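PDB 2X7P: possible thiamine biosynthesis enzyme from Candida albicans, which probably binds a small ligand in the manner of the bacterial SsuA/TauA solute-binding proteins and may take part in thiamine biosynthesis. Local coordinates for residues A[24-29]-A[93-98]; A[135-140]-A[194-199]; A[18-23]-A[65-70]. The protein carries 1 engineered substitution. All blocks are in the same frame, centred on the assembly; numbering follows the deposited sequence.

Contact 1: residues A[24-29]-A[93-98]; sequences EHFSTP and TYVKSP. With AE3 (2-(2-ethoxyethoxy)ethanol), chain F.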
loop_
_atom_site.group_PDB
_atom_site.type_symbol
_atom_site.label_atom_id
_atom_site.label_comp_id
_atom_site.label_asym_id
_atom_site.label_seq_id
_atom_site.Cartn_x
_atom_site.Cartn_y
_atom_site.Cartn_z
ATOM N N GLU A 24 10.645 0.535 0.932
ATOM C CA GLU A 24 10.147 1.346 2.034
ATOM C C GLU A 24 10.466 0.681 3.365
ATOM O O GLU A 24 10.991 -0.431 3.402
ATOM C CB GLU A 24 8.636 1.546 1.907
ATOM C CG GLU A 24 8.225 2.679 0.983
ATOM C CD GLU A 24 8.438 4.043 1.609
ATOM O OE1 GLU A 24 8.940 4.106 2.751
ATOM O OE2 GLU A 24 8.099 5.056 0.961
ATOM N N HIS A 25 10.150 1.368 4.457
ATOM C CA HIS A 25 10.312 0.793 5.786
ATOM C C HIS A 25 9.469 -0.471 5.929
ATOM O O HIS A 25 9.800 -1.364 6.706
ATOM C CB HIS A 25 9.929 1.812 6.862
ATOM C CG HIS A 25 8.852 2.760 6.436
ATOM N ND1 HIS A 25 7.642 2.335 5.932
ATOM C CD2 HIS A 25 8.800 4.113 6.445
ATOM C CE1 HIS A 25 6.893 3.385 5.644
ATOM N NE2 HIS A 25 7.572 4.476 5.947
ATOM N N PHE A 26 8.381 -0.542 5.168
ATOM C CA PHE A 26 7.488 -1.696 5.209
ATOM C C PHE A 26 8.146 -2.965 4.676
ATOM O O PHE A 26 7.695 -4.072 4.969
ATOM C CB PHE A 26 6.204 -1.416 4.425
ATOM C CG PHE A 26 5.220 -0.549 5.157
ATOM C CD1 PHE A 26 4.461 -1.065 6.194
ATOM C CD2 PHE A 26 5.053 0.780 4.808
ATOM C CE1 PHE A 26 3.553 -0.271 6.870
ATOM C CE2 PHE A 26 4.147 1.579 5.479
ATOM C CZ PHE A 26 3.397 1.052 6.511
ATOM N N SER A 27 9.206 -2.805 3.890
ATOM C CA SER A 27 9.881 -3.948 3.282
ATOM C C SER A 27 10.951 -4.526 4.202
ATOM O O SER A 27 11.699 -5.422 3.813
ATOM C CB SER A 27 10.504 -3.557 1.941
ATOM O OG SER A 27 11.596 -2.672 2.126
ATOM N N THR A 28 11.015 -4.006 5.424
ATOM C CA THR A 28 12.015 -4.441 6.395
ATOM C C THR A 28 11.997 -5.953 6.648
ATOM O O THR A 28 13.041 -6.600 6.588
ATOM C CB THR A 28 11.878 -3.675 7.729
ATOM O OG1 THR A 28 12.176 -2.290 7.518
ATOM C CG2 THR A 28 12.832 -4.234 8.764
ATOM N N PRO A 29 10.811 -6.520 6.934
ATOM C CA PRO A 29 10.725 -7.966 7.166
ATOM C C PRO A 29 11.259 -8.777 5.987
ATOM O O PRO A 29 11.867 -9.828 6.191
ATOM C CB PRO A 29 9.223 -8.204 7.328
ATOM C CG PRO A 29 8.691 -6.907 7.816
ATOM C CD PRO A 29 9.510 -5.856 7.127
ATOM N N THR A 93 -2.652 -10.864 3.581
ATOM C CA THR A 93 -2.358 -9.538 4.110
ATOM C C THR A 93 -0.910 -9.450 4.580
ATOM O O THR A 93 -0.435 -10.314 5.315
ATOM C CB THR A 93 -3.289 -9.187 5.286
ATOM O OG1 THR A 93 -4.647 -9.156 4.830
ATOM C CG2 THR A 93 -2.923 -7.832 5.874
ATOM N N TYR A 94 -0.213 -8.403 4.153
ATOM C CA TYR A 94 1.177 -8.199 4.547
ATOM C C TYR A 94 1.270 -7.317 5.790
ATOM O O TYR A 94 2.034 -7.606 6.711
ATOM C CB TYR A 94 1.980 -7.587 3.397
ATOM C CG TYR A 94 3.439 -7.356 3.723
ATOM C CD1 TYR A 94 4.289 -8.424 3.979
ATOM C CD2 TYR A 94 3.968 -6.074 3.766
ATOM C CE1 TYR A 94 5.623 -8.221 4.277
ATOM C CE2 TYR A 94 5.303 -5.859 4.061
ATOM C CZ TYR A 94 6.125 -6.938 4.315
ATOM O OH TYR A 94 7.455 -6.732 4.609
ATOM N N VAL A 95 0.489 -6.242 5.805
ATOM C CA VAL A 95 0.435 -5.348 6.956
ATOM C C VAL A 95 -0.997 -5.217 7.463
ATOM O O VAL A 95 -1.885 -4.767 6.739
ATOM C CB VAL A 95 0.991 -3.953 6.622
ATOM C CG1 VAL A 95 0.794 -3.010 7.798
ATOM C CG2 VAL A 95 2.462 -4.046 6.245
ATOM N N LYS A 96 -1.213 -5.614 8.712
ATOM C CA LYS A 96 -2.544 -5.603 9.305
ATOM C C LYS A 96 -2.986 -4.187 9.670
ATOM O O LYS A 96 -4.161 -3.843 9.549
ATOM C CB LYS A 96 -2.582 -6.510 10.537
ATOM C CG LYS A 96 -3.955 -6.656 11.171
ATOM C CD LYS A 96 -3.926 -7.664 12.310
ATOM C CE LYS A 96 -5.294 -7.815 12.956
ATOM N NZ LYS A 96 -5.767 -6.538 13.558
ATOM N N SER A 97 -2.037 -3.370 10.115
ATOM C CA SER A 97 -2.329 -1.992 10.492
ATOM C C SER A 97 -2.603 -1.131 9.261
ATOM O O SER A 97 -2.067 -1.393 8.185
ATOM C CB SER A 97 -1.178 -1.404 11.312
ATOM O OG SER A 97 0.045 -1.479 10.602
ATOM N N PRO A 98 -3.444 -0.098 9.421
ATOM C CA PRO A 98 -3.828 0.783 8.313
ATOM C C PRO A 98 -2.728 1.779 7.960
ATOM O O PRO A 98 -1.755 1.918 8.701
ATOM C CB PRO A 98 -5.038 1.529 8.875
ATOM C CG PRO A 98 -4.785 1.579 10.339
ATOM C CD PRO A 98 -4.101 0.284 10.683
HETATM C C1 AE3 F . 1.730 3.514 -4.111
HETATM C C2 AE3 F . 2.731 2.637 -3.367
HETATM O O2 AE3 F . 3.302 3.356 -2.275
HETATM C C3 AE3 F . 4.112 2.491 -1.484
HETATM C C4 AE3 F . 4.827 3.254 -0.375
HETATM O O3 AE3 F . 3.896 4.009 0.396
HETATM C C5 AE3 F . 3.746 3.463 1.704
HETATM C C6 AE3 F . 4.567 4.258 2.709
HETATM O O4 AE3 F . 4.573 5.640 2.339
#

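Contact 2: residues A[135-140]-A[194-199]; sequences FVLAHQ and DQIYTP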
loop_
_atom_site.group_PDB
_atom_site.type_symbol
_atom_site.label_atom_id
_atom_site.label_comp_id
_atom_site.label_asym_id
_atom_site.label_seq_id
_atom_site.Cartn_x
_atom_site.Cartn_y
_atom_site.Cartn_z
ATOM N N PHE A 135 -12.224 11.298 -0.472
ATOM C CA PHE A 135 -13.622 10.947 -0.248
ATOM C C PHE A 135 -13.840 10.456 1.179
ATOM O O PHE A 135 -14.901 10.674 1.764
ATOM C CB PHE A 135 -14.077 9.887 -1.252
ATOM C CG PHE A 135 -14.126 10.379 -2.670
ATOM C CD1 PHE A 135 -12.997 10.340 -3.471
ATOM C CD2 PHE A 135 -15.301 10.885 -3.201
ATOM C CE1 PHE A 135 -13.039 10.794 -4.774
ATOM C CE2 PHE A 135 -15.348 11.341 -4.505
ATOM C CZ PHE A 135 -14.217 11.295 -5.292
ATOM N N VAL A 136 -12.831 9.793 1.733
ATOM C CA VAL A 136 -12.885 9.337 3.117
ATOM C C VAL A 136 -12.805 10.535 4.057
ATOM O O VAL A 136 -13.477 10.577 5.087
ATOM C CB VAL A 136 -11.738 8.362 3.438
ATOM C CG1 VAL A 136 -11.796 7.933 4.896
ATOM C CG2 VAL A 136 -11.797 7.153 2.519
ATOM N N LEU A 137 -11.976 11.507 3.690
ATOM C CA LEU A 137 -11.840 12.734 4.464
ATOM C C LEU A 137 -13.173 13.468 4.552
ATOM O O LEU A 137 -13.640 13.800 5.641
ATOM C CB LEU A 137 -10.785 13.645 3.837
ATOM C CG LEU A 137 -10.584 15.010 4.499
ATOM C CD1 LEU A 137 -10.122 14.842 5.937
ATOM C CD2 LEU A 137 -9.593 15.851 3.710
ATOM N N ALA A 138 -13.783 13.713 3.396
ATOM C CA ALA A 138 -15.056 14.421 3.329
ATOM C C ALA A 138 -16.144 13.695 4.113
ATOM O O ALA A 138 -16.949 14.322 4.802
ATOM C CB ALA A 138 -15.481 14.608 1.881
ATOM N N HIS A 139 -16.162 12.371 4.003
ATOM C CA HIS A 139 -17.161 11.557 4.687
ATOM C C HIS A 139 -17.086 11.735 6.201
ATOM O O HIS A 139 -18.103 11.952 6.860
ATOM C CB HIS A 139 -16.989 10.082 4.324
ATOM C CG HIS A 139 -18.001 9.181 4.959
ATOM N ND1 HIS A 139 -17.828 8.633 6.211
ATOM C CD2 HIS A 139 -19.199 8.730 4.514
ATOM C CE1 HIS A 139 -18.875 7.885 6.511
ATOM N NE2 HIS A 139 -19.721 7.927 5.497
ATOM N N GLN A 140 -15.876 11.648 6.745
ATOM C CA GLN A 140 -15.672 11.791 8.182
ATOM C C GLN A 140 -15.913 13.225 8.643
ATOM O O GLN A 140 -16.248 13.466 9.803
ATOM C CB GLN A 140 -14.263 11.337 8.573
ATOM C CG GLN A 140 -13.979 9.873 8.275
ATOM C CD GLN A 140 -12.614 9.430 8.768
ATOM O OE1 GLN A 140 -11.888 10.201 9.395
ATOM N NE2 GLN A 140 -12.260 8.181 8.487
ATOM N N ASP A 194 -4.622 18.022 9.052
ATOM C CA ASP A 194 -5.446 16.874 9.412
ATOM C C ASP A 194 -4.742 15.549 9.121
ATOM O O ASP A 194 -3.754 15.505 8.390
ATOM C CB ASP A 194 -6.785 16.926 8.673
ATOM C CG ASP A 194 -7.872 16.147 9.383
ATOM O OD1 ASP A 194 -7.653 15.755 10.547
ATOM O OD2 ASP A 194 -8.945 15.931 8.781
ATOM N N GLN A 195 -5.261 14.474 9.707
ATOM C CA GLN A 195 -4.757 13.127 9.457
ATOM C C GLN A 195 -5.920 12.157 9.286
ATOM O O GLN A 195 -6.939 12.277 9.963
ATOM C CB GLN A 195 -3.864 12.656 10.606
ATOM C CG GLN A 195 -2.540 13.388 10.723
ATOM C CD GLN A 195 -1.669 12.827 11.832
ATOM O OE1 GLN A 195 -2.123 12.018 12.642
ATOM N NE2 GLN A 195 -0.412 13.254 11.873
ATOM N N ILE A 196 -5.765 11.194 8.383
ATOM C CA ILE A 196 -6.816 10.217 8.122
ATOM C C ILE A 196 -6.248 8.816 7.919
ATOM O O ILE A 196 -5.372 8.607 7.081
ATOM C CB ILE A 196 -7.645 10.596 6.878
ATOM C CG1 ILE A 196 -8.316 11.958 7.069
ATOM C CG2 ILE A 196 -8.693 9.532 6.594
ATOM C CD1 ILE A 196 -9.395 11.962 8.130
ATOM N N TYR A 197 -6.754 7.859 8.689
ATOM C CA TYR A 197 -6.369 6.463 8.519
ATOM C C TYR A 197 -7.182 5.810 7.409
ATOM O O TYR A 197 -8.312 6.214 7.136
ATOM C CB TYR A 197 -6.560 5.682 9.821
ATOM C CG TYR A 197 -5.446 5.865 10.825
ATOM C CD1 TYR A 197 -4.224 5.227 10.658
ATOM C CD2 TYR A 197 -5.620 6.663 11.948
ATOM C CE1 TYR A 197 -3.204 5.385 11.575
ATOM C CE2 TYR A 197 -4.605 6.827 12.871
ATOM C CZ TYR A 197 -3.400 6.187 12.680
ATOM O OH TYR A 197 -2.385 6.347 13.596
ATOM N N THR A 198 -6.600 4.801 6.769
ATOM C CA THR A 198 -7.325 4.013 5.783
ATOM C C THR A 198 -8.226 3.016 6.498
ATOM O O THR A 198 -7.805 2.372 7.458
ATOM C CB THR A 198 -6.368 3.244 4.853
ATOM O OG1 THR A 198 -5.545 2.365 5.631
ATOM C CG2 THR A 198 -5.483 4.208 4.078
ATOM N N PRO A 199 -9.478 2.891 6.036
ATOM C CA PRO A 199 -10.434 1.951 6.631
ATOM C C PRO A 199 -9.921 0.518 6.566
ATOM O O PRO A 199 -10.306 -0.318 7.383
ATOM C CB PRO A 199 -11.671 2.101 5.741
ATOM C CG PRO A 199 -11.543 3.455 5.132
ATOM C CD PRO A 199 -10.075 3.670 4.938
HETATM O O HOH W 1 -10.599 5.625 8.865
#

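Contact 3: residues A[18-23]-A[65-70]; sequences KVAYIP and NEVDIA. With AE3 (2-(2-ethoxyethoxy)ethanol), chain F.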
loop_
_atom_site.group_PDB
_atom_site.type_symbol
_atom_site.label_atom_id
_atom_site.label_comp_id
_atom_site.label_asym_id
_atom_site.label_seq_id
_atom_site.Cartn_x
_atom_site.Cartn_y
_atom_site.Cartn_z
ATOM N N LYS A 18 10.270 -14.274 -8.846
ATOM C CA LYS A 18 10.658 -12.874 -8.931
ATOM C C LYS A 18 9.670 -12.024 -8.140
ATOM O O LYS A 18 8.517 -11.864 -8.539
ATOM C CB LYS A 18 10.712 -12.416 -10.389
ATOM C CG LYS A 18 11.644 -13.244 -11.260
ATOM C CD LYS A 18 11.811 -12.628 -12.640
ATOM C CE LYS A 18 12.470 -11.259 -12.556
ATOM N NZ LYS A 18 12.654 -10.644 -13.900
ATOM N N VAL A 19 10.126 -11.488 -7.013
ATOM C CA VAL A 19 9.254 -10.724 -6.128
ATOM C C VAL A 19 9.465 -9.222 -6.279
ATOM O O VAL A 19 10.539 -8.702 -5.976
ATOM C CB VAL A 19 9.463 -11.120 -4.654
ATOM C CG1 VAL A 19 8.573 -10.284 -3.749
ATOM C CG2 VAL A 19 9.191 -12.605 -4.460
ATOM N N ALA A 20 8.431 -8.531 -6.746
ATOM C CA ALA A 20 8.480 -7.082 -6.898
ATOM C C ALA A 20 8.018 -6.397 -5.617
ATOM O O ALA A 20 6.854 -6.504 -5.233
ATOM C CB ALA A 20 7.627 -6.642 -8.076
ATOM N N TYR A 21 8.934 -5.696 -4.958
ATOM C CA TYR A 21 8.620 -5.019 -3.707
ATOM C C TYR A 21 8.855 -3.518 -3.818
ATOM O O TYR A 21 9.379 -3.032 -4.821
ATOM C CB TYR A 21 9.462 -5.591 -2.565
ATOM C CG TYR A 21 10.906 -5.146 -2.594
ATOM C CD1 TYR A 21 11.814 -5.723 -3.472
ATOM C CD2 TYR A 21 11.361 -4.143 -1.749
ATOM C CE1 TYR A 21 13.135 -5.318 -3.504
ATOM C CE2 TYR A 21 12.679 -3.732 -1.772
ATOM C CZ TYR A 21 13.562 -4.321 -2.652
ATOM O OH TYR A 21 14.877 -3.913 -2.679
ATOM N N ILE A 22 8.466 -2.789 -2.779
ATOM C CA ILE A 22 8.664 -1.347 -2.734
ATOM C C ILE A 22 9.674 -0.990 -1.650
ATOM O O ILE A 22 9.482 -1.334 -0.484
ATOM C CB ILE A 22 7.338 -0.608 -2.474
ATOM C CG1 ILE A 22 6.316 -0.957 -3.558
ATOM C CG2 ILE A 22 7.568 0.894 -2.411
ATOM C CD1 ILE A 22 4.956 -0.331 -3.347
ATOM N N PRO A 23 10.759 -0.302 -2.038
ATOM C CA PRO A 23 11.846 0.065 -1.122
ATOM C C PRO A 23 11.388 1.043 -0.044
ATOM O O PRO A 23 11.709 2.229 -0.104
ATOM C CB PRO A 23 12.869 0.736 -2.044
ATOM C CG PRO A 23 12.073 1.219 -3.207
ATOM C CD PRO A 23 10.990 0.203 -3.401
ATOM N N ASN A 65 3.816 -10.553 -16.745
ATOM C CA ASN A 65 4.539 -11.760 -16.356
ATOM C C ASN A 65 6.027 -11.522 -16.118
ATOM O O ASN A 65 6.831 -12.450 -16.198
ATOM C CB ASN A 65 4.343 -12.867 -17.395
ATOM C CG ASN A 65 2.926 -13.400 -17.420
ATOM O OD1 ASN A 65 2.424 -13.812 -18.466
ATOM N ND2 ASN A 65 2.269 -13.393 -16.266
ATOM N N GLU A 66 6.393 -10.278 -15.824
ATOM C CA GLU A 66 7.782 -9.945 -15.532
ATOM C C GLU A 66 8.142 -10.313 -14.096
ATOM O O GLU A 66 9.316 -10.482 -13.764
ATOM C CB GLU A 66 8.053 -8.462 -15.792
ATOM C CG GLU A 66 7.901 -8.054 -17.249
ATOM C CD GLU A 66 8.238 -6.595 -17.487
ATOM O OE1 GLU A 66 9.439 -6.274 -17.615
ATOM O OE2 GLU A 66 7.304 -5.769 -17.552
ATOM N N VAL A 67 7.125 -10.435 -13.247
ATOM C CA VAL A 67 7.323 -10.844 -11.860
ATOM C C VAL A 67 6.260 -11.854 -11.437
ATOM O O VAL A 67 5.169 -11.896 -12.006
ATOM C CB VAL A 67 7.285 -9.642 -10.895
ATOM C CG1 VAL A 67 8.355 -8.624 -11.268
ATOM C CG2 VAL A 67 5.906 -9.002 -10.894
ATOM N N ASP A 68 6.584 -12.664 -10.434
ATOM C CA ASP A 68 5.659 -13.676 -9.939
ATOM C C ASP A 68 4.791 -13.141 -8.805
ATOM O O ASP A 68 3.597 -13.429 -8.736
ATOM C CB ASP A 68 6.424 -14.915 -9.466
ATOM C CG ASP A 68 7.108 -15.647 -10.602
ATOM O OD1 ASP A 68 6.459 -15.869 -11.646
ATOM O OD2 ASP A 68 8.293 -16.007 -10.449
ATOM N N ILE A 69 5.400 -12.359 -7.919
ATOM C CA ILE A 69 4.708 -11.850 -6.740
ATOM C C ILE A 69 4.902 -10.345 -6.583
ATOM O O ILE A 69 5.946 -9.803 -6.945
ATOM C CB ILE A 69 5.193 -12.563 -5.460
ATOM C CG1 ILE A 69 4.971 -14.072 -5.576
ATOM C CG2 ILE A 69 4.484 -12.012 -4.233
ATOM C CD1 ILE A 69 5.442 -14.852 -4.369
ATOM N N ALA A 70 3.888 -9.677 -6.045
ATOM C CA ALA A 70 3.961 -8.243 -5.796
ATOM C C ALA A 70 3.423 -7.902 -4.410
ATOM O O ALA A 70 2.440 -8.486 -3.954
ATOM C CB ALA A 70 3.198 -7.478 -6.868
HETATM C C1 AE3 F . 1.730 3.514 -4.111
HETATM C C2 AE3 F . 2.731 2.637 -3.367
HETATM O O2 AE3 F . 3.302 3.356 -2.275
HETATM C C3 AE3 F . 4.112 2.491 -1.484
HETATM C C4 AE3 F . 4.827 3.254 -0.375
HETATM O O3 AE3 F . 3.896 4.009 0.396
HETATM C C5 AE3 F . 3.746 3.463 1.704
HETATM C C6 AE3 F . 4.567 4.258 2.709
HETATM O O4 AE3 F . 4.573 5.640 2.339
#

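Contact 1: residues A[24-29]-A[93-98]
With CG of Tyr-94 anti to the backbone nitrogen (chi1 -179°), its hydroxyl reaches the main-chain O of Phe-26 in the 3-10 turn at 25-27; chi1 of -77° carries the Phe-26 ring to Val-95 instead. The hydroxyl of Tyr-94 gives its proton to the carbonyl of Phe-26, OH to O 2.7 Å, arriving in the carbonyl plane with a C=O...donor angle of 153°. That oxygen lies at the edge of the tyrosine ring, level with it. Pro-29, in the first turn of helix 28-35, packs beside the same hydroxyl, its CD 3.4 Å from Tyr-94 OH. CG2 of Val-95 touches Phe-26 CD1 at 3.6 Å, the two side chains crossing at about a right angle. C6 of the bound 2-(2-ethoxyethoxy)ethanol lies at the edge of the Phe-26 ring, near its plane, 3.9 Å from CE2; Trp-258 and Trp-203 add further aromatic contacts around Phe-26. Such an aromatic-lined site in the cleft fits the periplasmic-binding-protein fold, although this occupant is probably not the natural ligand. Every touching residue is buried, so the phenol gives a buried backbone oxygen a donor, and the bond fixes where the tyrosine ring ends.

Contact 2: residues A[135-140]-A[194-199]
Apolar packing carries most of this contact, and Ile-196 is at its middle. Its CG2 branch, anti to the backbone nitrogen with CG1 at chi1 -60°, meets CG1 of Val-136 at 3.9 Å, the two side chains running antiparallel alongside one another. The other branch turns to Leu-137, whose CD1 comes within 3.6 Å of Ile-196 CG1, here at about a right angle. Val-136 also brushes the ring of Pro-199 at longer range, and Thr-285 of helix 275-288 touches both of these residues.

The helix and the strand belong to one α/β domain of the periplasmic-binding-protein type. Helix 129-141 lies across strand 190-197, an outermost strand of its five-stranded mixed sheet, with the local axes 9.2 Å apart and their directions at 106°. Backbone bonds from Asp-194 to Val-103 and from Ile-196 to Trp-101 tie that strand to its neighbour, strand 100-106.

Polar atoms also touch carbon. The carboxylate oxygen OD2 of Asp-194 rests 3.3 Å from CD1 of Leu-137. Gln-140 is modelled in two conformers; in one of them its chain, extended beyond CG, puts OE1 3.3 Å from CD1 of Ile-196, a contact that is therefore doubtful.

The remaining link is by water. One molecule donates to the carbonyl O of Tyr-197 at 2.9 Å; its second bond, a weak one accepted from NE2 of Gln-140 at 3.1 Å, depends on the same conformer and is equally doubtful.

Contact 3: residues A[18-23]-A[65-70]
Lys-18, Ala-20 and Ile-69 give up the most surface where strand 19-21 pairs in parallel with strand 69-73, a pairing inside a mixed five-stranded sheet of one α/β domain. The chain passes from one strand to the other through helices 28-35 and 38-41, strand 49-50 and helix 55-63, and the sheet itself places 19-21 between 49-50 and 69-73.

Lys-18 does its work mainly with its backbone. Its carbonyl oxygen accepts two amides of the 65-70 segment, Asp-68 N at 2.8 Å in the carbonyl plane and Ile-69 N at 3.2 Å, tilted 30° from it. The Lys-18 amide returns a bond to OD2 of Asp-68, on its anti side and out of the carboxylate plane, while OD1 of that aspartate is taken by Lys-215 and Ser-211; with a salt bridge and several N-H or O-H donors around it, the group is probably held as the anion. The lysine side chain, bent at chi3 (63°), folds back along the carbonyl of Glu-66 and makes a weak bond to it through NZ.

Ala-20 donates its N to Ile-69 O at 2.8 Å, a nearly straight bond at 163°. Its methyl packs on Val-67 CG1 at 3.8 Å, and Leu-58 of helix 55-63 lies against this face.

Ile-69 lies on the other face beside Val-19, the two side chains parallel and both touching Phe-222 of helix 216-234. There Val-19 CG2 meets Ile-69 CB at 4.1 Å.

Contacts 1 and 3 belong to the same domain, their centres about 15 Å apart: strand 19-21 leads into the turn and helix 28-35, and both contacts reach the sheet that also holds strands 69-73 and 88-95. Their segments alternate along the chain, and Ser-27 packs on Tyr-21 and Ile-22. Contact 2 comes later in the chain and packs a helix on the second five-stranded sheet, its centre about 20 Å from contact 1 and 30 Å from contact 3. Contacts 1 and 2 touch through Pro-98, Tyr-197 and Thr-198, where strands 88-95 and 190-197 run out. The bound 2-(2-ethoxyethoxy)ethanol touches contacts 1 and 3, probably within the family's interlobe cleft.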